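Local coordinates for protein putative dimetal phosphatase (Danio rerio, PDB 2NXF) that probably hydrolyses ADP-ribose and CDP-alcohols such as CDP-choline at a dinuclear metal centre of the calcineurin-like phosphoesterase fold, at residues V307-G310 with E315-T318. Numbering follows the deposited sequence.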
ATOM      1  N   VAL A 307       0.911   0.033 -19.185  1.00 23.61           N
ATOM      2  CA  VAL A 307      -0.044  -1.075 -19.320  1.00 23.84           C
ATOM      3  C   VAL A 307       0.091  -1.978 -18.108  1.00 24.78           C
ATOM      4  O   VAL A 307       1.192  -2.388 -17.761  1.00 25.29           O
ATOM      5  CB  VAL A 307       0.207  -1.895 -20.597  1.00 23.44           C
ATOM      6  CG1 VAL A 307      -0.773  -3.065 -20.656  1.00 24.26           C
ATOM      7  CG2 VAL A 307       0.102  -1.011 -21.845  1.00 24.43           C
HETATM    8  N   MSE A 308      -1.020  -2.245 -17.424  1.00 24.74           N
HETATM    9  CA  MSE A 308      -0.977  -3.133 -16.279  1.00 25.07           C
HETATM   10  C   MSE A 308      -1.720  -4.391 -16.686  1.00 25.37           C
HETATM   11  O   MSE A 308      -2.885  -4.311 -17.093  1.00 25.66           O
HETATM   12  CB  MSE A 308      -1.649  -2.501 -15.062  1.00 24.83           C
HETATM   13  CG  MSE A 308      -1.592  -3.409 -13.816  1.00 25.89           C
HETATM   14 SE   MSE A 308      -2.355  -2.616 -12.214  1.00 26.00          SE
HETATM   15  CE  MSE A 308      -4.232  -2.866 -12.643  1.00 28.20           C
ATOM     16  N   LYS A 309      -1.039  -5.535 -16.591  1.00 24.87           N
ATOM     17  CA  LYS A 309      -1.622  -6.832 -16.925  1.00 24.78           C
ATOM     18  C   LYS A 309      -1.986  -7.544 -15.631  1.00 25.56           C
ATOM     19  O   LYS A 309      -1.099  -7.932 -14.849  1.00 25.58           O
ATOM     20  CB  LYS A 309      -0.621  -7.664 -17.739  1.00 25.64           C
ATOM     21  CG  LYS A 309      -0.189  -7.045 -19.082  1.00 27.07           C
ATOM     22  CD  LYS A 309      -1.338  -6.886 -20.068  1.00 31.62           C
ATOM     23  CE  LYS A 309      -1.790  -8.233 -20.600  1.00 33.45           C
ATOM     24  NZ  LYS A 309      -2.869  -8.114 -21.611  1.00 36.03           N
ATOM     25  N   GLY A 310      -3.289  -7.650 -15.371  1.00 24.52           N
ATOM     26  CA  GLY A 310      -3.773  -8.236 -14.125  1.00 24.67           C
ATOM     27  C   GLY A 310      -4.158  -9.677 -14.337  1.00 24.75           C
ATOM     28  O   GLY A 310      -4.427 -10.091 -15.476  1.00 24.43           O
ATOM     29  N   GLU A 315      -8.238  -6.612 -13.032  1.00 24.01           N
ATOM     30  CA  GLU A 315      -8.439  -6.386 -14.470  1.00 24.52           C
ATOM     31  C   GLU A 315      -7.281  -5.581 -15.052  1.00 24.05           C
ATOM     32  O   GLU A 315      -6.661  -4.775 -14.345  1.00 23.44           O
ATOM     33  CB  GLU A 315      -9.747  -5.639 -14.732  1.00 25.02           C
ATOM     34  CG  GLU A 315     -11.007  -6.517 -14.689  1.00 28.20           C
ATOM     35  CD  GLU A 315     -11.145  -7.457 -15.896  1.00 34.15           C
ATOM     36  OE1 GLU A 315     -11.409  -6.979 -17.043  1.00 33.80           O
ATOM     37  OE2 GLU A 315     -11.015  -8.686 -15.669  1.00 35.42           O
ATOM     38  N   ASP A 316      -7.004  -5.786 -16.344  1.00 24.42           N
ATOM     39  CA  ASP A 316      -5.972  -4.983 -17.026  1.00 24.42           C
ATOM     40  C   ASP A 316      -6.371  -3.504 -17.008  1.00 25.03           C
ATOM     41  O   ASP A 316      -7.550  -3.162 -16.890  1.00 24.17           O
ATOM     42  CB  ASP A 316      -5.838  -5.368 -18.513  1.00 24.57           C
ATOM     43  CG  ASP A 316      -5.279  -6.762 -18.743  1.00 26.07           C
ATOM     44  OD1 ASP A 316      -4.884  -7.462 -17.791  1.00 26.88           O
ATOM     45  OD2 ASP A 316      -5.252  -7.159 -19.937  1.00 28.49           O
ATOM     46  N   LEU A 317      -5.384  -2.641 -17.223  1.00 25.29           N
ATOM     47  CA  LEU A 317      -5.615  -1.211 -17.309  1.00 26.96           C
ATOM     48  C   LEU A 317      -4.514  -0.601 -18.148  1.00 27.06           C
ATOM     49  O   LEU A 317      -3.353  -1.009 -18.037  1.00 28.04           O
ATOM     50  CB  LEU A 317      -5.584  -0.613 -15.896  1.00 27.69           C
ATOM     51  CG  LEU A 317      -6.013   0.818 -15.623  1.00 31.59           C
ATOM     52  CD1 LEU A 317      -7.350   1.174 -16.250  1.00 33.35           C
ATOM     53  CD2 LEU A 317      -6.080   0.961 -14.110  1.00 32.97           C
ATOM     54  N   THR A 318      -4.876   0.367 -18.982  1.00 26.71           N
ATOM     55  CA  THR A 318      -3.887   1.136 -19.734  1.00 27.26           C
ATOM     56  C   THR A 318      -4.061   2.617 -19.391  1.00 27.82           C
ATOM     57  O   THR A 318      -5.180   3.138 -19.405  1.00 27.93           O
ATOM     58  CB  THR A 318      -4.003   0.891 -21.266  1.00 27.63           C
ATOM     59  OG1 THR A 318      -3.783  -0.497 -21.546  1.00 27.99           O
ATOM     60  CG2 THR A 318      -2.975   1.730 -22.048  1.00 28.32           C
TER
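Met308 and Leu317 form an antiparallel hydrogen-bonded pair, and the segments 307-310 and 315-318 run almost exactly antiparallel, 176° apart. This is the beta hairpin of strands 305-312 and 317-320, near the C-terminus of this calcineurin-like phosphoesterase, in which strand 317-320 forms one edge of a six-stranded mixed sheet. The two bonds of the pair differ in geometry: Met308 N reaches Leu317 O at 2.7 Å, nearly in line with that carbonyl, whereas Leu317 N approaches Met308 O at 3.0 Å in the carbonyl plane but bent, with a C=O...N angle of 146°. Asp316 CA adds a C-H...O contact to the same Met308 oxygen. On the face carrying Met308 and Leu317, Met308, a selenomethionine, is extended as far as SE and then bends at chi3, so that Met308 CE lies 3.5 Å from Glu315 O and 4.2 Å from Leu317 CB. Both side chains also touch Ile281 and Arg271, packing this face against the second sheet, and Arg271 hydrogen-bonds to Glu315 O. On the other face Val307 and Thr318 project the same way as neighbours, Val307 CG2 being 3.9 Å from Thr318 OG1. Beyond the last backbone pair, the Asp316 carboxylate spans two donors. Lys309 folds back through bends at chi2 and chi3, and Lys309 NZ meets Asp316 OD2 at 3.1 Å from above the carboxylate plane, a salt bridge between exposed residues. The other oxygen takes a backbone donor: Gly310 N lies 2.9 Å from Asp316 OD1, on its anti side and 23° out of the carboxylate plane.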